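Glycoside hydrolase family 61 (Trichoderma reesei QM6a, PDB 5O2X) probably cleaves cellulose chains oxidatively at a copper centre, acting as a lytic polysaccharide monooxygenase of Auxiliary Activity family 9. Local coordinates at residues H3-D6 and V12-Q15; V91-N96 and P220-V225; E110-D115 and G151-R156. All coordinates share one frame; numbering follows the deposited sequence. Where two conformers were deposited one is given.

Contact 1 of 3, residues H3-D6 and V12-Q15. With MAN (alpha-D-mannopyranose), chain P; MAN (alpha-D-mannopyranose), chain R.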
loop_
_atom_site.group_PDB
_atom_site.type_symbol
_atom_site.label_atom_id
_atom_site.label_comp_id
_atom_site.label_asym_id
_atom_site.label_seq_id
_atom_site.Cartn_x
_atom_site.Cartn_y
_atom_site.Cartn_z
ATOM N N HIS A 3 4.664 6.894 7.799
ATOM C CA HIS A 3 3.255 6.584 7.572
ATOM C C HIS A 3 2.755 7.486 6.461
ATOM O O HIS A 3 3.393 8.478 6.131
ATOM C CB HIS A 3 2.410 6.756 8.850
ATOM C CG HIS A 3 2.309 8.174 9.313
ATOM N ND1 HIS A 3 3.210 8.750 10.176
ATOM C CD2 HIS A 3 1.484 9.171 8.934
ATOM C CE1 HIS A 3 2.917 10.026 10.351
ATOM N NE2 HIS A 3 1.882 10.297 9.600
ATOM N N ILE A 4 1.590 7.161 5.912
ATOM C CA ILE A 4 0.974 8.027 4.925
ATOM C C ILE A 4 0.200 9.141 5.602
ATOM O O ILE A 4 -0.620 8.926 6.497
ATOM C CB ILE A 4 0.133 7.203 3.925
ATOM C CG1 ILE A 4 1.079 6.349 3.081
ATOM C CG2 ILE A 4 -0.693 8.133 3.061
ATOM C CD1 ILE A 4 0.367 5.379 2.237
ATOM N N ASN A 5 0.446 10.364 5.151
ATOM C CA ASN A 5 -0.220 11.563 5.658
ATOM C C ASN A 5 -1.515 11.850 4.918
ATOM O O ASN A 5 -2.483 12.380 5.511
ATOM C CB ASN A 5 0.704 12.814 5.494
ATOM C CG ASN A 5 0.095 14.060 6.089
ATOM O OD1 ASN A 5 -0.039 14.186 7.321
ATOM N ND2 ASN A 5 -0.319 15.010 5.214
ATOM N N ASP A 6 -1.518 11.636 3.595
ATOM C CA ASP A 6 -2.619 11.993 2.721
ATOM C C ASP A 6 -2.505 11.177 1.467
ATOM O O ASP A 6 -1.424 10.675 1.122
ATOM C CB ASP A 6 -2.641 13.496 2.423
ATOM C CG ASP A 6 -1.408 13.970 1.724
ATOM O OD1 ASP A 6 -1.414 13.881 0.431
ATOM O OD2 ASP A 6 -0.419 14.382 2.330
ATOM N N VAL A 12 -7.454 15.595 -5.868
ATOM C CA VAL A 12 -8.319 15.777 -4.706
ATOM C C VAL A 12 -7.638 15.138 -3.493
ATOM O O VAL A 12 -7.411 13.928 -3.465
ATOM C CB VAL A 12 -9.703 15.167 -4.952
ATOM C CG1 VAL A 12 -10.564 15.272 -3.712
ATOM C CG2 VAL A 12 -10.389 15.777 -6.150
ATOM N N TRP A 13 -7.305 15.968 -2.527
ATOM C CA TRP A 13 -6.581 15.573 -1.337
ATOM C C TRP A 13 -7.561 15.009 -0.277
ATOM O O TRP A 13 -8.567 15.653 0.030
ATOM C CB TRP A 13 -5.905 16.829 -0.765
ATOM C CG TRP A 13 -4.923 16.676 0.368
ATOM C CD1 TRP A 13 -3.580 16.730 0.260
ATOM C CD2 TRP A 13 -5.204 16.608 1.772
ATOM N NE1 TRP A 13 -3.003 16.677 1.501
ATOM C CE2 TRP A 13 -3.966 16.655 2.458
ATOM C CE3 TRP A 13 -6.377 16.601 2.528
ATOM C CZ2 TRP A 13 -3.889 16.636 3.882
ATOM C CZ3 TRP A 13 -6.272 16.627 3.930
ATOM C CH2 TRP A 13 -5.068 16.645 4.547
ATOM N N TYR A 14 -7.175 13.876 0.285
ATOM C CA TYR A 14 -7.855 13.260 1.432
ATOM C C TYR A 14 -6.876 13.092 2.570
ATOM O O TYR A 14 -5.781 12.548 2.384
ATOM C CB TYR A 14 -8.406 11.867 1.096
ATOM C CG TYR A 14 -9.530 11.873 0.093
ATOM C CD1 TYR A 14 -9.278 11.952 -1.259
ATOM C CD2 TYR A 14 -10.851 11.790 0.524
ATOM C CE1 TYR A 14 -10.333 11.952 -2.190
ATOM C CE2 TYR A 14 -11.897 11.812 -0.372
ATOM C CZ TYR A 14 -11.635 11.891 -1.737
ATOM O OH TYR A 14 -12.692 11.899 -2.613
ATOM N N GLN A 15 -7.315 13.461 3.768
ATOM C CA GLN A 15 -6.546 13.198 4.967
ATOM C C GLN A 15 -6.450 11.689 5.180
ATOM O O GLN A 15 -7.459 10.991 5.181
ATOM C CB GLN A 15 -7.241 13.850 6.146
ATOM C CG GLN A 15 -6.464 13.829 7.460
ATOM C CD GLN A 15 -7.203 14.564 8.577
ATOM O OE1 GLN A 15 -8.419 14.689 8.574
ATOM N NE2 GLN A 15 -6.445 15.011 9.558
HETATM C C1 MAN P . -7.595 21.195 0.785
HETATM C C2 MAN P . -6.558 21.786 -0.139
HETATM C C3 MAN P . -5.325 20.886 0.023
HETATM C C4 MAN P . -4.902 20.714 1.469
HETATM C C5 MAN P . -6.044 20.226 2.304
HETATM C C6 MAN P . -5.677 20.138 3.777
HETATM O O2 MAN P . -6.361 23.147 0.267
HETATM O O3 MAN P . -4.260 21.510 -0.638
HETATM O O4 MAN P . -3.752 19.927 1.658
HETATM O O5 MAN P . -7.097 21.150 2.110
HETATM O O6 MAN P . -6.894 20.027 4.529
HETATM C C1 MAN R . -16.882 10.233 -0.837
HETATM C C2 MAN R . -15.953 11.346 -1.237
HETATM C C3 MAN R . -16.710 12.572 -1.680
HETATM C C4 MAN R . -17.773 12.199 -2.721
HETATM C C5 MAN R . -18.648 11.043 -2.250
HETATM C C6 MAN R . -19.579 10.561 -3.352
HETATM O O2 MAN R . -15.138 10.833 -2.313
HETATM O O3 MAN R . -15.813 13.542 -2.200
HETATM O O4 MAN R . -18.610 13.323 -2.962
HETATM O O5 MAN R . -17.834 9.927 -1.850
HETATM O O6 MAN R . -20.426 9.531 -2.886
HETATM O O HOH W 1 -0.615 17.570 2.886
#
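D6 and Q15 lie opposite one another, side chains diverging, as an antiparallel non-hydrogen-bonded pair, CA to CA 4.7 Å, while the short segments H3-D6 and V12-Q15 run at 127° between their N-to-C directions, a strongly twisted pair in a beta hairpin. The two strands approach closely enough for a CA-H...O contact, with D6 CA 3.2 Å from Y14 O. The side chain of D6 reaches W13 on the next strand. Its CB lies over one face of the indole, 3.2 Å above the plane and toward the rim near NE1. With chi1 at 61°, CG stands between the backbone N and the carbonyl carbon, bringing the carboxylate across NE1 with its plane only 21° from that of the ring. D6 OD1 and NE1 are close, but their angle is poor for a direct bond. A water mediates instead, accepting from W13 NE1 at 2.9 Å and donating to D6 OD2. That same oxygen receives N5 ND2 at 3.0 Å on its anti lone pair, nearly in the amide plane of N5, and two donors to OD2 would limit the carboxylate's rotation. N5 ND2 also comes obliquely to the W13 ring at CZ2. The opposite face of the indole carries a mannose, whose O4 sits 3.3 Å above the plane, and the ring is sandwiched between aspartate and sugar. Y14 leads away from this cluster, and its OH is hydrogen-bonded to O2 of a second mannose at 2.7 Å. In the mixed sheet, strand 3-9 has strand 74-80 on its other side, through backbone bonds of H3, N5 and D6, whereas strand 12-15 pairs in parallel with strand 241-243, where T242 touches W13 and A243 touches Y14.

Contact 2 of 3, residues V91-N96 and P220-V225; sequences VDYLAN and PGPTVV. With MAN (alpha-D-mannopyranose), chain J; SO4 (sulfate ion), chain V.
Y93, on a strand of the beta-sandwich characteristic of family 9 lytic polysaccharide monooxygenases, meets P220, G221 and P222 in the long loop between strands 193-194 and 241-243, which packs on the sheet. The contact is chiefly apolar. P222 comes at the edge of the phenol ring, its CD 3.9 Å from Y93 CE2 and its CG in the ring plane. Y93 CG is anti to its carbonyl carbon, chi1 -57°, which sends the ring out from the strand to this loop. Y93 OH lies 3.9 Å from G221 CA, where a CB would collide with it. The polar atoms find their partners elsewhere. Y93 OH shares a hydrogen bond with Y199 OH, and K113 NZ donates to both P220 O and P222 O, pinning the loop from the neighbouring strand 110-121. With an alanine at Y93, the loss of the ring would probably open a gap beside P222 and deprive Y199 OH of its partner. A covalent bond marks the outer side of the loop: T223 OG1 is joined to C1 of a mannose at 1.4 Å, an O-glycosylated threonine. Beside it lies a sulfate probably taken from the crystallisation liquor, whose O3 accepts a hydrogen bond from T223 N, 3.1 Å away, with a second, weak bond to O2.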
loop_
_atom_site.group_PDB
_atom_site.type_symbol
_atom_site.label_atom_id
_atom_site.label_comp_id
_atom_site.label_asym_id
_atom_site.label_seq_id
_atom_site.Cartn_x
_atom_site.Cartn_y
_atom_site.Cartn_z
ATOM N N VAL A 91 4.573 -2.090 -3.522
ATOM C CA VAL A 91 3.494 -2.834 -4.168
ATOM C C VAL A 91 2.169 -2.242 -3.759
ATOM O O VAL A 91 2.008 -1.609 -2.714
ATOM C CB VAL A 91 3.555 -4.342 -3.762
ATOM C CG1 VAL A 91 4.761 -5.033 -4.379
ATOM C CG2 VAL A 91 3.500 -4.545 -2.261
ATOM N N ASP A 92 1.162 -2.503 -4.612
ATOM C CA ASP A 92 -0.208 -2.080 -4.339
ATOM C C ASP A 92 -1.162 -3.185 -4.709
ATOM O O ASP A 92 -0.998 -3.840 -5.760
ATOM C CB ASP A 92 -0.611 -0.827 -5.138
ATOM C CG ASP A 92 0.152 0.381 -4.664
ATOM O OD1 ASP A 92 -0.309 1.076 -3.740
ATOM O OD2 ASP A 92 1.266 0.666 -5.219
ATOM N N TYR A 93 -2.183 -3.355 -3.872
ATOM C CA TYR A 93 -3.217 -4.349 -4.074
ATOM C C TYR A 93 -4.583 -3.700 -3.910
ATOM O O TYR A 93 -4.752 -2.688 -3.226
ATOM C CB TYR A 93 -3.154 -5.456 -3.009
ATOM C CG TYR A 93 -1.847 -6.198 -2.912
ATOM C CD1 TYR A 93 -0.789 -5.706 -2.158
ATOM C CD2 TYR A 93 -1.691 -7.423 -3.528
ATOM C CE1 TYR A 93 0.391 -6.395 -2.021
ATOM C CE2 TYR A 93 -0.502 -8.142 -3.381
ATOM C CZ TYR A 93 0.532 -7.634 -2.640
ATOM O OH TYR A 93 1.674 -8.377 -2.516
ATOM N N LEU A 94 -5.588 -4.360 -4.516
ATOM C CA LEU A 94 -6.990 -4.081 -4.227
ATOM C C LEU A 94 -7.642 -5.363 -3.727
ATOM O O LEU A 94 -7.267 -6.461 -4.166
ATOM C CB LEU A 94 -7.749 -3.591 -5.452
ATOM C CG LEU A 94 -7.320 -2.247 -5.996
ATOM C CD1 LEU A 94 -7.967 -1.963 -7.323
ATOM C CD2 LEU A 94 -7.659 -1.112 -5.058
ATOM N N ALA A 95 -8.674 -5.231 -2.897
ATOM C CA ALA A 95 -9.506 -6.367 -2.516
ATOM C C ALA A 95 -10.935 -5.894 -2.500
ATOM O O ALA A 95 -11.264 -4.871 -1.886
ATOM C CB ALA A 95 -9.162 -6.934 -1.146
ATOM N N ASN A 96 -11.832 -6.647 -3.146
ATOM C CA ASN A 96 -13.240 -6.293 -3.151
ATOM C C ASN A 96 -13.835 -6.472 -1.747
ATOM O O ASN A 96 -13.625 -7.497 -1.094
ATOM C CB ASN A 96 -13.952 -7.190 -4.162
ATOM C CG ASN A 96 -15.266 -6.592 -4.629
ATOM O OD1 ASN A 96 -16.117 -6.199 -3.827
ATOM N ND2 ASN A 96 -15.407 -6.471 -5.953
ATOM N N PRO A 220 7.900 -10.135 -3.583
ATOM C CA PRO A 220 7.001 -11.038 -2.932
ATOM C C PRO A 220 5.548 -10.844 -3.342
ATOM O O PRO A 220 5.151 -9.781 -3.821
ATOM C CB PRO A 220 7.228 -10.709 -1.408
ATOM C CG PRO A 220 8.589 -10.094 -1.352
ATOM C CD PRO A 220 8.687 -9.317 -2.625
ATOM N N GLY A 221 4.766 -11.880 -3.103
ATOM C CA GLY A 221 3.335 -11.846 -3.355
ATOM C C GLY A 221 2.967 -12.341 -4.743
ATOM O O GLY A 221 3.803 -12.806 -5.525
ATOM N N PRO A 222 1.676 -12.264 -5.083
ATOM C CA PRO A 222 1.188 -12.762 -6.364
ATOM C C PRO A 222 1.595 -11.851 -7.511
ATOM O O PRO A 222 2.046 -10.724 -7.333
ATOM C CB PRO A 222 -0.350 -12.791 -6.150
ATOM C CG PRO A 222 -0.593 -11.686 -5.159
ATOM C CD PRO A 222 0.580 -11.826 -4.203
ATOM N N THR A 223 1.402 -12.348 -8.725
ATOM C CA THR A 223 1.646 -11.580 -9.929
ATOM C C THR A 223 0.807 -10.313 -10.024
ATOM O O THR A 223 -0.352 -10.315 -9.600
ATOM C CB THR A 223 1.309 -12.535 -11.202
ATOM O OG1 THR A 223 0.035 -13.124 -10.988
ATOM C CG2 THR A 223 2.354 -13.610 -11.388
ATOM N N VAL A 224 1.361 -9.271 -10.619
ATOM C CA VAL A 224 0.556 -8.160 -11.069
ATOM C C VAL A 224 -0.451 -8.684 -12.119
ATOM O O VAL A 224 -0.086 -9.452 -13.002
ATOM C CB VAL A 224 1.421 -7.037 -11.687
ATOM C CG1 VAL A 224 0.535 -5.907 -12.229
ATOM C CG2 VAL A 224 2.385 -6.485 -10.631
ATOM N N VAL A 225 -1.689 -8.255 -11.982
ATOM C CA VAL A 225 -2.756 -8.709 -12.903
ATOM C C VAL A 225 -2.300 -8.466 -14.350
ATOM O O VAL A 225 -1.769 -7.417 -14.706
ATOM C CB VAL A 225 -4.029 -7.885 -12.624
ATOM C CG1 VAL A 225 -5.115 -8.260 -13.593
ATOM C CG2 VAL A 225 -4.521 -8.093 -11.195
HETATM C C1 MAN J . -1.024 -12.608 -11.782
HETATM C C2 MAN J . -2.306 -13.061 -11.131
HETATM C C3 MAN J . -2.459 -14.569 -11.199
HETATM C C4 MAN J . -2.273 -15.051 -12.630
HETATM C C5 MAN J . -0.979 -14.530 -13.176
HETATM C C6 MAN J . -0.899 -14.942 -14.639
HETATM O O2 MAN J . -3.387 -12.432 -11.814
HETATM O O3 MAN J . -3.737 -14.989 -10.672
HETATM O O4 MAN J . -2.336 -16.492 -12.553
HETATM O O5 MAN J . -0.874 -13.118 -13.101
HETATM O O6 MAN J . -1.757 -14.117 -15.443
HETATM S S SO4 V . 0.903 -16.038 -8.372
HETATM O O1 SO4 V . 0.987 -16.448 -6.930
HETATM O O2 SO4 V . 2.187 -15.398 -8.757
HETATM O O3 SO4 V . -0.169 -15.061 -8.437
HETATM O O4 SO4 V . 0.730 -17.182 -9.345
#

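Contact 3 of 3, residues E110-D115 and G151-R156; sequences EFFKID and GNYVLR
R156 lays its aliphatic part over one face of the F111 ring, making a CH-pi contact with CD 4.0 Å from the centroid and 17° off the normal. R156 CB adds a closer touch at the rim, 3.7 Å from F111 CE1. CG of R156 is anti to the backbone N (chi1 -179°), and the chain stays extended as far as NE, crossing the phenyl at about a right angle. The guanidinium stands nearly over the ring centre but high, CZ 5.9 Å from the centroid, so any cation-pi attraction is weak at most. V154 CG1 meets the edge of the same ring, 4.3 Å from F111 CE1. F112 turns the other way: the edge of its ring, at CZ, comes within 4.0 Å of Y153 CE2, the two side chains crossing nearly at right angles.

The strands do not pair. Their axes stay 8.7 Å apart because strand 90-96 runs between them, antiparallel to both, and these side chains reach past it. F111 also packs on A95, R156 on Y93 and F112 on L94. A classic beta bulge follows at I114 and D115, which both face D92. Farther out, polar partners fix the ends: R156 NH1 forms a salt bridge with E158, NE and NH2 bond to I55 O and I54 O, and Y153 OH bonds to A149 O and Q189 NE2. The chemistry divides: across strand 90-96 the meeting is apolar, while the guanidinium is held by its own partners, so F111 probably feels mainly the methylenes of R156.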
loop_
_atom_site.group_PDB
_atom_site.type_symbol
_atom_site.label_atom_id
_atom_site.label_comp_id
_atom_site.label_asym_id
_atom_site.label_seq_id
_atom_site.Cartn_x
_atom_site.Cartn_y
_atom_site.Cartn_z
ATOM N N GLU A 110 -9.509 -10.608 -0.251
ATOM C CA GLU A 110 -8.660 -11.343 -1.176
ATOM C C GLU A 110 -8.025 -10.333 -2.140
ATOM O O GLU A 110 -8.680 -9.767 -3.035
ATOM C CB GLU A 110 -9.461 -12.424 -1.886
ATOM C CG GLU A 110 -9.951 -13.490 -0.911
ATOM C CD GLU A 110 -10.848 -14.505 -1.530
ATOM O OE1 GLU A 110 -11.007 -14.511 -2.759
ATOM O OE2 GLU A 110 -11.414 -15.310 -0.760
ATOM N N PHE A 111 -6.740 -10.107 -1.926
ATOM C CA PHE A 111 -5.993 -9.044 -2.569
ATOM C C PHE A 111 -5.434 -9.486 -3.907
ATOM O O PHE A 111 -4.771 -10.526 -4.012
ATOM C CB PHE A 111 -4.833 -8.624 -1.675
ATOM C CG PHE A 111 -5.279 -7.965 -0.411
ATOM C CD1 PHE A 111 -5.669 -6.634 -0.402
ATOM C CD2 PHE A 111 -5.363 -8.684 0.775
ATOM C CE1 PHE A 111 -6.126 -6.013 0.757
ATOM C CE2 PHE A 111 -5.839 -8.078 1.927
ATOM C CZ PHE A 111 -6.198 -6.744 1.930
ATOM N N PHE A 112 -5.655 -8.662 -4.942
ATOM C CA PHE A 112 -4.989 -8.817 -6.230
ATOM C C PHE A 112 -4.035 -7.631 -6.414
ATOM O O PHE A 112 -4.330 -6.500 -6.030
ATOM C CB PHE A 112 -5.986 -8.971 -7.395
ATOM C CG PHE A 112 -7.035 -7.892 -7.512
ATOM C CD1 PHE A 112 -8.272 -8.025 -6.853
ATOM C CD2 PHE A 112 -6.840 -6.785 -8.301
ATOM C CE1 PHE A 112 -9.231 -7.075 -6.988
ATOM C CE2 PHE A 112 -7.830 -5.837 -8.449
ATOM C CZ PHE A 112 -9.034 -5.967 -7.795
ATOM N N LYS A 113 -2.865 -7.932 -6.988
ATOM C CA LYS A 113 -1.805 -6.938 -7.101
ATOM C C LYS A 113 -1.974 -6.097 -8.351
ATOM O O LYS A 113 -2.024 -6.643 -9.476
ATOM C CB LYS A 113 -0.449 -7.651 -7.110
ATOM C CG LYS A 113 0.722 -6.689 -7.052
ATOM C CD LYS A 113 2.078 -7.359 -7.144
ATOM C CE LYS A 113 2.506 -8.006 -5.833
ATOM N NZ LYS A 113 3.663 -8.924 -6.072
ATOM N N ILE A 114 -2.054 -4.789 -8.172
ATOM C CA ILE A 114 -2.187 -3.872 -9.305
ATOM C C ILE A 114 -0.901 -3.155 -9.701
ATOM O O ILE A 114 -0.851 -2.655 -10.821
ATOM C CB ILE A 114 -3.357 -2.873 -9.107
ATOM C CG1 ILE A 114 -3.161 -1.932 -7.935
ATOM C CG2 ILE A 114 -4.676 -3.631 -9.038
ATOM C CD1 ILE A 114 -4.141 -0.762 -7.930
ATOM N N ASP A 115 0.125 -3.131 -8.855
ATOM C CA ASP A 115 1.441 -2.681 -9.291
ATOM C C ASP A 115 2.475 -3.277 -8.374
ATOM O O ASP A 115 2.183 -3.845 -7.308
ATOM C CB ASP A 115 1.571 -1.146 -9.456
ATOM C CG ASP A 115 1.903 -0.364 -8.209
ATOM O OD1 ASP A 115 1.688 -0.902 -7.107
ATOM O OD2 ASP A 115 2.355 0.801 -8.350
ATOM N N GLY A 151 -17.276 -1.256 -7.779
ATOM C CA GLY A 151 -17.367 -1.904 -6.485
ATOM C C GLY A 151 -16.649 -1.083 -5.436
ATOM O O GLY A 151 -16.035 -0.062 -5.738
ATOM N N ASN A 152 -16.722 -1.580 -4.209
ATOM C CA ASN A 152 -15.977 -1.002 -3.095
ATOM C C ASN A 152 -14.770 -1.887 -2.844
ATOM O O ASN A 152 -14.896 -3.121 -2.803
ATOM C CB ASN A 152 -16.880 -0.961 -1.883
ATOM C CG ASN A 152 -18.079 -0.112 -2.123
ATOM O OD1 ASN A 152 -17.983 0.973 -2.683
ATOM N ND2 ASN A 152 -19.209 -0.578 -1.660
ATOM N N TYR A 153 -13.599 -1.260 -2.686
ATOM C CA TYR A 153 -12.364 -1.982 -2.540
ATOM C C TYR A 153 -11.501 -1.390 -1.442
ATOM O O TYR A 153 -11.438 -0.166 -1.283
ATOM C CB TYR A 153 -11.515 -1.925 -3.812
ATOM C CG TYR A 153 -12.175 -2.525 -5.047
ATOM C CD1 TYR A 153 -13.044 -1.773 -5.839
ATOM C CD2 TYR A 153 -11.907 -3.823 -5.452
ATOM C CE1 TYR A 153 -13.690 -2.323 -6.965
ATOM C CE2 TYR A 153 -12.530 -4.381 -6.578
ATOM C CZ TYR A 153 -13.385 -3.600 -7.339
ATOM O OH TYR A 153 -13.980 -4.182 -8.449
ATOM N N VAL A 154 -10.786 -2.261 -0.729
ATOM C CA VAL A 154 -9.662 -1.821 0.090
ATOM C C VAL A 154 -8.435 -1.776 -0.834
ATOM O O VAL A 154 -8.089 -2.765 -1.484
ATOM C CB VAL A 154 -9.421 -2.741 1.272
ATOM C CG1 VAL A 154 -8.127 -2.372 1.997
ATOM C CG2 VAL A 154 -10.576 -2.643 2.257
ATOM N N LEU A 155 -7.788 -0.612 -0.827
ATOM C CA LEU A 155 -6.516 -0.366 -1.507
ATOM C C LEU A 155 -5.424 -0.534 -0.440
ATOM O O LEU A 155 -5.413 0.210 0.540
ATOM C CB LEU A 155 -6.536 1.030 -2.106
ATOM C CG LEU A 155 -5.267 1.653 -2.605
ATOM C CD1 LEU A 155 -4.701 0.838 -3.701
ATOM C CD2 LEU A 155 -5.532 3.090 -3.041
ATOM N N ARG A 156 -4.555 -1.511 -0.632
ATOM C CA ARG A 156 -3.480 -1.836 0.289
ATOM C C ARG A 156 -2.181 -1.488 -0.392
ATOM O O ARG A 156 -1.719 -2.184 -1.293
ATOM C CB ARG A 156 -3.543 -3.316 0.672
ATOM C CG ARG A 156 -2.480 -3.779 1.647
ATOM C CD ARG A 156 -2.538 -5.288 1.844
ATOM N NE ARG A 156 -1.560 -5.800 2.802
ATOM C CZ ARG A 156 -0.266 -5.942 2.559
ATOM N NH1 ARG A 156 0.211 -5.699 1.341
ATOM N NH2 ARG A 156 0.569 -6.313 3.518
#

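How the contacts relate
Contacts 2 and 3 share one sheet and touch each other, their centres about 7 Å apart, whereas contact 1 belongs to the other sheet, with centres about 21 and 18 Å away. Contact 3 is buried throughout and almost wholly apolar. Contacts 1 and 2 are partly buried and both border glycan, but differently: in contact 1 one mannose covers the W13 face and another is hydrogen-bonded to Y14 OH, while in contact 2 one is covalently attached to the loop. Strand 90-96 supplies one half of contact 2 and separates the two strands of contact 3. Contact 1 alone is joined by a carboxylate and a bridging water between its two segments.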